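Side-chain contacts in giding protein-mglB (Thermus thermophilus, PDB 1J3W), which probably helps regulate the nucleotide state of a small GTPase in gliding motility, as a guanine-nucleotide exchange factor and molecular adaptor: residues G93-E98 with A103-V108; G39-H44 with T58-V63; V17-E22 with S126-R131; A64-A69 with E85-E90. All coordinates share one frame; numbering follows the deposited sequence.

Contact 1: G93-E98 with A103-V108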
# COMPACT_ATOMS: atom_id res chain seq x y z
N GLY B 93 20.16 -3.01 2.34
CA GLY B 93 19.10 -3.77 2.96
C GLY B 93 18.36 -2.93 3.99
O GLY B 93 18.86 -1.91 4.48
N LEU B 94 17.15 -3.37 4.32
CA LEU B 94 16.30 -2.69 5.28
C LEU B 94 15.68 -3.70 6.23
O LEU B 94 15.12 -4.71 5.79
CB LEU B 94 15.19 -1.94 4.52
CG LEU B 94 14.15 -1.14 5.30
CD1 LEU B 94 14.80 0.07 5.93
CD2 LEU B 94 13.03 -0.71 4.36
N TYR B 95 15.80 -3.44 7.52
CA TYR B 95 15.23 -4.29 8.56
C TYR B 95 14.25 -3.44 9.34
O TYR B 95 14.59 -2.35 9.81
CB TYR B 95 16.32 -4.79 9.51
CG TYR B 95 15.80 -5.56 10.70
CD1 TYR B 95 15.52 -6.92 10.61
CD2 TYR B 95 15.58 -4.92 11.93
CE1 TYR B 95 15.04 -7.63 11.71
CE2 TYR B 95 15.10 -5.62 13.03
CZ TYR B 95 14.83 -6.98 12.91
OH TYR B 95 14.33 -7.68 13.99
N VAL B 96 13.02 -3.93 9.48
CA VAL B 96 12.00 -3.22 10.23
C VAL B 96 11.35 -4.19 11.20
O VAL B 96 10.99 -5.31 10.82
CB VAL B 96 10.91 -2.64 9.30
CG1 VAL B 96 9.87 -1.89 10.12
CG2 VAL B 96 11.54 -1.72 8.27
N ASP B 97 11.21 -3.78 12.46
CA ASP B 97 10.59 -4.64 13.45
C ASP B 97 9.74 -3.79 14.38
O ASP B 97 10.07 -2.64 14.68
CB ASP B 97 11.67 -5.39 14.25
CG ASP B 97 11.10 -6.52 15.10
OD1 ASP B 97 10.00 -7.03 14.79
OD2 ASP B 97 11.76 -6.90 16.08
N GLU B 98 8.61 -4.34 14.81
CA GLU B 98 7.73 -3.62 15.71
C GLU B 98 8.39 -3.36 17.05
O GLU B 98 9.03 -4.24 17.62
CB GLU B 98 6.44 -4.42 15.94
CG GLU B 98 5.40 -4.26 14.85
CD GLU B 98 4.10 -4.95 15.19
OE1 GLU B 98 3.63 -4.81 16.34
OE2 GLU B 98 3.53 -5.63 14.31
N ALA B 103 5.13 1.84 17.47
CA ALA B 103 6.39 2.29 16.91
C ALA B 103 7.10 1.19 16.14
O ALA B 103 6.77 0.01 16.26
CB ALA B 103 7.30 2.84 18.01
N LEU B 104 8.09 1.59 15.34
CA LEU B 104 8.86 0.67 14.52
C LEU B 104 10.34 0.98 14.58
O LEU B 104 10.73 2.14 14.55
CB LEU B 104 8.42 0.79 13.06
CG LEU B 104 6.96 0.51 12.70
CD1 LEU B 104 6.66 1.01 11.29
CD2 LEU B 104 6.69 -0.98 12.80
N LEU B 105 11.15 -0.07 14.68
CA LEU B 105 12.60 0.07 14.67
C LEU B 105 13.00 -0.12 13.21
O LEU B 105 12.55 -1.07 12.56
CB LEU B 105 13.28 -1.01 15.50
CG LEU B 105 14.79 -1.12 15.23
CD1 LEU B 105 15.52 0.12 15.73
CD2 LEU B 105 15.33 -2.37 15.89
N VAL B 106 13.84 0.77 12.69
CA VAL B 106 14.30 0.68 11.31
C VAL B 106 15.82 0.67 11.26
O VAL B 106 16.47 1.52 11.87
CB VAL B 106 13.81 1.90 10.48
CG1 VAL B 106 14.29 1.77 9.04
CG2 VAL B 106 12.28 1.99 10.54
N LEU B 107 16.40 -0.30 10.57
CA LEU B 107 17.84 -0.37 10.40
C LEU B 107 18.14 -0.42 8.91
O LEU B 107 17.57 -1.23 8.19
CB LEU B 107 18.44 -1.62 11.06
CG LEU B 107 18.31 -1.75 12.58
CD1 LEU B 107 18.93 -3.07 13.05
CD2 LEU B 107 19.01 -0.57 13.26
N VAL B 108 19.01 0.47 8.46
CA VAL B 108 19.43 0.50 7.06
C VAL B 108 20.86 -0.01 7.08
O VAL B 108 21.69 0.49 7.85
CB VAL B 108 19.41 1.93 6.49
CG1 VAL B 108 20.01 1.93 5.08
CG2 VAL B 108 17.98 2.45 6.46

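Contact 2: G39-H44 with T58-V63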
# COMPACT_ATOMS: atom_id res chain seq x y z
N GLY B 39 4.78 7.63 10.69
CA GLY B 39 5.89 8.13 9.89
C GLY B 39 6.81 9.14 10.55
O GLY B 39 7.84 9.50 9.99
N PHE B 40 6.45 9.63 11.73
CA PHE B 40 7.29 10.61 12.41
C PHE B 40 8.54 9.94 12.97
O PHE B 40 8.46 8.82 13.49
CB PHE B 40 6.54 11.29 13.56
CG PHE B 40 5.46 12.23 13.11
CD1 PHE B 40 4.13 11.84 13.14
CD2 PHE B 40 5.78 13.51 12.67
CE1 PHE B 40 3.12 12.72 12.74
CE2 PHE B 40 4.78 14.39 12.27
CZ PHE B 40 3.45 14.00 12.31
N VAL B 41 9.68 10.61 12.88
CA VAL B 41 10.92 10.07 13.43
C VAL B 41 10.97 10.48 14.89
O VAL B 41 10.95 11.67 15.21
CB VAL B 41 12.16 10.62 12.70
CG1 VAL B 41 13.42 10.08 13.36
CG2 VAL B 41 12.12 10.21 11.23
N LEU B 42 11.02 9.50 15.78
CA LEU B 42 11.06 9.76 17.22
C LEU B 42 12.48 9.91 17.73
O LEU B 42 12.73 10.66 18.68
CB LEU B 42 10.36 8.63 17.97
CG LEU B 42 8.95 8.28 17.46
CD1 LEU B 42 8.34 7.21 18.35
CD2 LEU B 42 8.08 9.53 17.46
N ALA B 43 13.41 9.19 17.11
CA ALA B 43 14.82 9.25 17.48
C ALA B 43 15.60 8.57 16.36
O ALA B 43 15.10 7.63 15.73
CB ALA B 43 15.06 8.51 18.80
N HIS B 44 16.81 9.05 16.09
CA HIS B 44 17.62 8.45 15.04
C HIS B 44 19.10 8.66 15.30
O HIS B 44 19.50 9.69 15.86
CB HIS B 44 17.25 9.02 13.66
CG HIS B 44 17.59 10.47 13.49
ND1 HIS B 44 18.83 10.91 13.09
CD2 HIS B 44 16.84 11.59 13.67
CE1 HIS B 44 18.83 12.23 13.02
NE2 HIS B 44 17.64 12.66 13.37
N THR B 58 11.76 11.15 4.75
CA THR B 58 11.19 10.44 3.61
C THR B 58 11.29 8.94 3.86
O THR B 58 10.34 8.19 3.59
CB THR B 58 11.91 10.80 2.31
OG1 THR B 58 11.88 12.22 2.13
CG2 THR B 58 11.23 10.13 1.11
N LEU B 59 12.43 8.48 4.38
CA LEU B 59 12.60 7.06 4.67
C LEU B 59 11.52 6.59 5.64
O LEU B 59 10.87 5.57 5.42
CB LEU B 59 13.99 6.80 5.27
CG LEU B 59 14.23 5.38 5.80
CD1 LEU B 59 14.11 4.38 4.66
CD2 LEU B 59 15.61 5.29 6.45
N ALA B 60 11.34 7.35 6.72
CA ALA B 60 10.35 7.02 7.74
C ALA B 60 8.93 7.01 7.16
O ALA B 60 8.13 6.13 7.48
CB ALA B 60 10.43 8.02 8.89
N THR B 61 8.64 7.98 6.30
CA THR B 61 7.32 8.06 5.67
C THR B 61 7.07 6.81 4.83
O THR B 61 6.01 6.20 4.91
CB THR B 61 7.21 9.30 4.78
OG1 THR B 61 7.38 10.47 5.57
CG2 THR B 61 5.85 9.34 4.11
N LEU B 62 8.06 6.43 4.03
CA LEU B 62 7.93 5.25 3.18
C LEU B 62 7.80 3.98 4.00
O LEU B 62 7.04 3.08 3.64
CB LEU B 62 9.13 5.14 2.23
CG LEU B 62 9.24 6.25 1.18
CD1 LEU B 62 10.52 6.08 0.39
CD2 LEU B 62 8.03 6.20 0.24
N VAL B 63 8.54 3.88 5.10
CA VAL B 63 8.43 2.70 5.94
C VAL B 63 7.03 2.64 6.55
O VAL B 63 6.43 1.56 6.62
CB VAL B 63 9.50 2.70 7.06
CG1 VAL B 63 9.22 1.60 8.07
CG2 VAL B 63 10.87 2.50 6.44

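Contact 3: V17-E22 with S126-R131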
# COMPACT_ATOMS: atom_id res chain seq x y z
N VAL B 17 18.02 6.48 22.44
CA VAL B 17 19.20 6.79 21.65
C VAL B 17 20.34 5.82 21.97
O VAL B 17 21.06 5.39 21.07
CB VAL B 17 19.66 8.24 21.90
CG1 VAL B 17 21.09 8.43 21.45
CG2 VAL B 17 18.74 9.19 21.16
N GLU B 18 20.51 5.49 23.25
CA GLU B 18 21.55 4.56 23.65
C GLU B 18 21.34 3.21 22.97
O GLU B 18 22.30 2.59 22.49
CB GLU B 18 21.56 4.41 25.17
CG GLU B 18 22.38 5.50 25.86
CD GLU B 18 21.96 5.73 27.29
OE1 GLU B 18 21.50 4.77 27.94
OE2 GLU B 18 22.10 6.88 27.77
N VAL B 19 20.09 2.76 22.90
CA VAL B 19 19.79 1.49 22.24
C VAL B 19 20.18 1.59 20.77
O VAL B 19 20.81 0.69 20.22
CB VAL B 19 18.29 1.13 22.33
CG1 VAL B 19 18.01 -0.11 21.49
CG2 VAL B 19 17.90 0.87 23.79
N LEU B 20 19.81 2.70 20.12
CA LEU B 20 20.12 2.86 18.71
C LEU B 20 21.62 2.87 18.45
O LEU B 20 22.09 2.22 17.52
CB LEU B 20 19.50 4.15 18.16
CG LEU B 20 17.97 4.23 18.17
CD1 LEU B 20 17.53 5.56 17.61
CD2 LEU B 20 17.36 3.09 17.36
N GLU B 21 22.37 3.59 19.29
CA GLU B 21 23.82 3.66 19.14
C GLU B 21 24.47 2.29 19.32
O GLU B 21 25.34 1.89 18.54
CB GLU B 21 24.40 4.65 20.15
CG GLU B 21 24.04 6.09 19.85
CD GLU B 21 24.42 7.05 20.97
OE1 GLU B 21 24.40 8.27 20.73
OE2 GLU B 21 24.72 6.57 22.08
N GLU B 22 24.05 1.57 20.36
CA GLU B 22 24.59 0.25 20.63
C GLU B 22 24.26 -0.71 19.49
O GLU B 22 25.10 -1.53 19.09
CB GLU B 22 24.02 -0.29 21.94
CG GLU B 22 24.42 0.52 23.17
CD GLU B 22 23.67 0.11 24.42
OE1 GLU B 22 23.94 0.68 25.49
OE2 GLU B 22 22.81 -0.79 24.32
N SER B 126 14.48 -3.84 19.24
CA SER B 126 13.05 -3.57 19.15
C SER B 126 12.35 -3.86 20.47
O SER B 126 11.45 -3.12 20.87
CB SER B 126 12.41 -4.39 18.02
OG SER B 126 12.48 -5.78 18.26
N GLU B 127 12.77 -4.91 21.17
CA GLU B 127 12.15 -5.21 22.46
C GLU B 127 12.50 -4.14 23.49
O GLU B 127 11.64 -3.72 24.27
CB GLU B 127 12.59 -6.56 22.99
CG GLU B 127 12.08 -6.78 24.41
CD GLU B 127 12.59 -8.05 25.04
OE1 GLU B 127 13.82 -8.24 25.09
OE2 GLU B 127 11.74 -8.86 25.48
N ALA B 128 13.76 -3.72 23.50
CA ALA B 128 14.19 -2.70 24.44
C ALA B 128 13.43 -1.40 24.19
O ALA B 128 13.00 -0.73 25.13
CB ALA B 128 15.68 -2.46 24.31
N LEU B 129 13.26 -1.05 22.92
CA LEU B 129 12.56 0.17 22.56
C LEU B 129 11.07 0.07 22.86
O LEU B 129 10.43 1.08 23.16
CB LEU B 129 12.80 0.49 21.08
CG LEU B 129 14.24 0.92 20.79
CD1 LEU B 129 14.55 0.76 19.31
CD2 LEU B 129 14.44 2.35 21.24
N ALA B 130 10.53 -1.14 22.78
CA ALA B 130 9.11 -1.35 23.07
C ALA B 130 8.86 -0.98 24.53
O ALA B 130 7.87 -0.32 24.85
CB ALA B 130 8.74 -2.80 22.82
N ARG B 131 9.77 -1.39 25.41
CA ARG B 131 9.64 -1.09 26.83
C ARG B 131 9.79 0.40 27.11
O ARG B 131 9.07 0.97 27.94
CB ARG B 131 10.67 -1.87 27.64
CG ARG B 131 10.44 -3.37 27.68
CD ARG B 131 11.16 -4.00 28.86
NE ARG B 131 10.84 -5.42 29.00
CZ ARG B 131 11.16 -6.16 30.06
NH1 ARG B 131 11.82 -5.62 31.07
NH2 ARG B 131 10.83 -7.44 30.10

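Contact 4: A64-A69 with E85-E90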
# COMPACT_ATOMS: atom_id res chain seq x y z
N ALA B 64 6.51 3.79 6.95
CA ALA B 64 5.17 3.87 7.53
C ALA B 64 4.12 3.50 6.48
O ALA B 64 3.16 2.78 6.77
CB ALA B 64 4.91 5.28 8.06
N GLY B 65 4.31 4.00 5.26
CA GLY B 65 3.38 3.69 4.19
C GLY B 65 3.37 2.19 3.94
O GLY B 65 2.31 1.59 3.76
N ASN B 66 4.56 1.59 3.94
CA ASN B 66 4.69 0.15 3.72
C ASN B 66 4.00 -0.65 4.82
O ASN B 66 3.32 -1.64 4.55
CB ASN B 66 6.17 -0.24 3.67
CG ASN B 66 6.38 -1.73 3.52
OD1 ASN B 66 6.21 -2.28 2.44
ND2 ASN B 66 6.75 -2.39 4.61
N ALA B 67 4.20 -0.23 6.07
CA ALA B 67 3.60 -0.92 7.21
C ALA B 67 2.08 -0.96 7.09
O ALA B 67 1.44 -1.91 7.54
CB ALA B 67 4.01 -0.24 8.51
N ALA B 68 1.50 0.07 6.50
CA ALA B 68 0.05 0.09 6.33
C ALA B 68 -0.33 -0.83 5.18
O ALA B 68 -1.23 -1.66 5.31
CB ALA B 68 -0.42 1.51 6.04
N ALA B 69 0.38 -0.70 4.07
CA ALA B 69 0.11 -1.48 2.86
C ALA B 69 0.20 -2.99 2.97
O ALA B 69 -0.61 -3.71 2.37
CB ALA B 69 1.02 -1.00 1.74
N GLU B 85 10.16 -7.43 9.12
CA GLU B 85 10.30 -7.43 7.68
C GLU B 85 11.73 -7.13 7.26
O GLU B 85 12.37 -6.26 7.85
CB GLU B 85 9.38 -6.38 7.04
CG GLU B 85 7.88 -6.65 7.17
CD GLU B 85 7.02 -5.66 6.40
OE1 GLU B 85 7.55 -5.00 5.47
OE2 GLU B 85 5.82 -5.53 6.70
N VAL B 86 12.21 -7.84 6.26
CA VAL B 86 13.56 -7.61 5.73
C VAL B 86 13.45 -7.44 4.22
O VAL B 86 12.83 -8.26 3.55
CB VAL B 86 14.50 -8.79 6.04
CG1 VAL B 86 15.85 -8.55 5.38
CG2 VAL B 86 14.68 -8.94 7.54
N HIS B 87 14.04 -6.36 3.70
CA HIS B 87 14.04 -6.09 2.26
C HIS B 87 15.50 -6.00 1.86
O HIS B 87 16.26 -5.20 2.40
CB HIS B 87 13.35 -4.75 1.95
CG HIS B 87 11.88 -4.75 2.23
ND1 HIS B 87 11.36 -4.68 3.51
CD2 HIS B 87 10.81 -4.84 1.40
CE1 HIS B 87 10.04 -4.72 3.45
NE2 HIS B 87 9.68 -4.81 2.18
N GLN B 88 15.89 -6.84 0.90
CA GLN B 88 17.27 -6.90 0.47
C GLN B 88 17.49 -6.57 -0.99
O GLN B 88 16.87 -7.16 -1.87
CB GLN B 88 17.82 -8.30 0.75
CG GLN B 88 19.28 -8.49 0.41
CD GLN B 88 20.19 -7.87 1.45
OE1 GLN B 88 20.22 -8.31 2.61
NE2 GLN B 88 20.95 -6.85 1.05
N GLY B 89 18.39 -5.61 -1.24
CA GLY B 89 18.73 -5.25 -2.60
C GLY B 89 20.07 -5.90 -2.90
O GLY B 89 20.48 -6.84 -2.22
N GLU B 90 20.77 -5.41 -3.92
CA GLU B 90 22.07 -5.96 -4.29
C GLU B 90 23.11 -5.61 -3.25
O GLU B 90 23.96 -6.44 -2.91
CB GLU B 90 22.50 -5.43 -5.65
CG GLU B 90 21.72 -5.98 -6.83
CD GLU B 90 22.17 -7.38 -7.23
OE1 GLU B 90 22.08 -8.30 -6.39
OE2 GLU B 90 22.62 -7.56 -8.38
O HOH W 1 6.85 -4.85 1.99

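Contact 1: G93-E98 with A103-V108
The beta hairpin of strands 93-98 and 103-109, paired through Tyr95 and Leu107, includes the central strand, 103-109, of the antiparallel Roadblock/LC7 sheet. The short strand axes run 159° apart. Two hydrogen-bonded pairs hold the register: Tyr95 N reaches Leu107 O at 2.9 Å, with the return bond from Leu107 N to Tyr95 O, and Asp97 with Leu105 repeats the pattern, Leu105 N giving Asp97 O a nearly straight bond of 2.8 Å. On the face shared with Val96 and Val106, which pack on helix 56-69, Leu94 CD1 touches Val106 CG1 at 3.6 Å and Val108 CG2 at 4.0 Å; a chi1 of 180° swings CD1 over to the partner strand, and Leu94 also packs on Leu73 of the second subunit. On the face covered by helix 115-135, Tyr95 and Leu107 lie side by side, CD2 to CD1 4.0 Å, while Leu105 CD2 comes up at the edge of the ring, 4.3 Å from Tyr95 CE2. Tyr95 OH bonds Glu84, and Asp97 OD2 meets Lys123 NZ and Ser126 OG. Side chains meet mainly through apolar atoms; the Lys123 salt bridge and Ser126 bond would probably help keep the buried Asp97 carboxylate ionised.

Contact 2: G39-H44 with T58-V63
Ala60 of helix 56-69 points its methyl group at residues 39-44, where the chain leaves the turn after strand 31-36 and enters strand 41-46, an outermost strand of the Roadblock/LC7 sheet within this chain. The contact is built on that single methyl, met by two groups. From the turn comes a backbone carbonyl: Gly39 O lies 3.2 Å from Ala60 CB, a close polar-apolar approach. From the strand comes a valine branch, with Val41 CG2 touching Ala60 CB at 3.6 Å. With chi1 at 177°, the CG1 branch of Val41 lies opposite the backbone N and CG2 is the branch left to reach Ala60.

The backbones come very near, Gly39 CA standing 4.5 Å from Thr61 CA. A CB on Gly39 would lie 3.6 Å from Thr61 CA, and the positive phi (105°) would in any case drive it into the carbonyl oxygen of the residue before. Thr61 turns its hydroxyl back to the helix, where OG1 bonds Asp57 O. Further along the strand, a classic beta bulge sets Leu42 and Ala43 opposite the single residue Leu34, and Ala60 also touches Ile35 of strand 31-36. Measured at Ala60 CB, the directions to Gly39 O and to Val41 CG2 open by about 83°, close to a right angle.

Contact 3: V17-E22 with S126-R131
Val19 and Leu129 meet between two helix segments that run antiparallel, their short axes 174° apart and 9.9 Å from each other at closest approach, with Val19 CA and Ala128 CA 7.3 Å apart. Val19 points at the other helix and uses both methyls. CG1 stands anti to the backbone N (chi1 173°) and packs against Leu129 CG at 4.0 Å, whereas CG2 takes the other side and rests on Ala128 CB, also at 4.0 Å. The valine and leucine side chains run antiparallel alongside one another: Leu129 CD2 comes to 4.2 Å from Val19 CB, while CD1 touches both Val19 CG1 and Leu20 CD2. There the two leucine side chains are roughly perpendicular, with Leu20 CD2 4.1 Å from Leu129 CD1.

Both leucines reach further down to Leu105 of strand 103-109, so the deep side of the helix pair merges with the layer over the sheet; Val19 is also flanked by Ala125 and Ile132 of helix 115-135. In place of Leu129, an alanine here removes CG and both delta methyls, and Val19 CG1 and Leu20 CD2 would probably lose their partners, opening a gap between helices and sheet. The three residue pairs within 4.5 Å all meet through apolar carbons. This is the paired first and last helices of the Roadblock/LC7 fold, lying together on one face of its antiparallel sheet.

Contact 4: A64-A69 with E85-E90
Asn66 and Glu85 join helix 56-69 to strand 84-88, an outermost strand of the Roadblock/LC7 sheet within this chain, which continues across the interface as an antiparallel ladder with the second subunit. The direct polar link is one hydrogen bond, Asn66 ND2 to Glu85 OE1, 2.9 Å. OE1 lies almost in the amide plane of Asn66, but the donor comes to the syn side of the carboxylate from 23° out of its plane, the amide and carboxylate planes being 79° apart. Asn66 CG stands anti to the backbone N (chi1 177°), which carries the amide out to the strand. The other carboxylate oxygen, Glu85 OE2, accepts a second partner in Thr70 OG1, so each oxygen is held by the helix end or the residue just after it. An alanine here in place of Glu85 removes the carboxylate, and Asn66 ND2 and Thr70 OG1 would probably be left without their shared partner.

The second kind of contact is a ring-edge approach: Glu85 OE1 lies in the plane of the His87 ring, 3.2 Å from His87 CE1, which probably polarises the imidazole. His87 meets Phe82 and His87 of the second subunit with its ring, so the polar cluster borders the subunit interface. A water bridge completes the polar set: one molecule donates to Asn66 OD1 at 2.7 Å and lies 2.8 Å from His87 NE2, in the ring plane.

Contact 1 is the hub of the fold. Its centre lies about 10 Å from that of contact 2, and Val106 CG2 meets Val63 CG1 at 3.9 Å, tying the hairpin to helix 56-69. Contact 3 is about 12 Å away centre to centre on the other face, where Leu105 CD1 touches Leu129 CD1 at 3.8 Å. Contact 4 extends the sheet from strand 93-98 to its neighbour 84-88: Leu94 N probably bonds His87 O at 2.8 Å. Contacts 2 and 4 share helix 56-69, with Gly39 CA 3.5 Å from Ala64 CB. Contacts 3 and 4, centres about 20 Å apart, do not touch. Contacts 1, 2 and 4 reach the second subunit, but contact 3 touches no other chain.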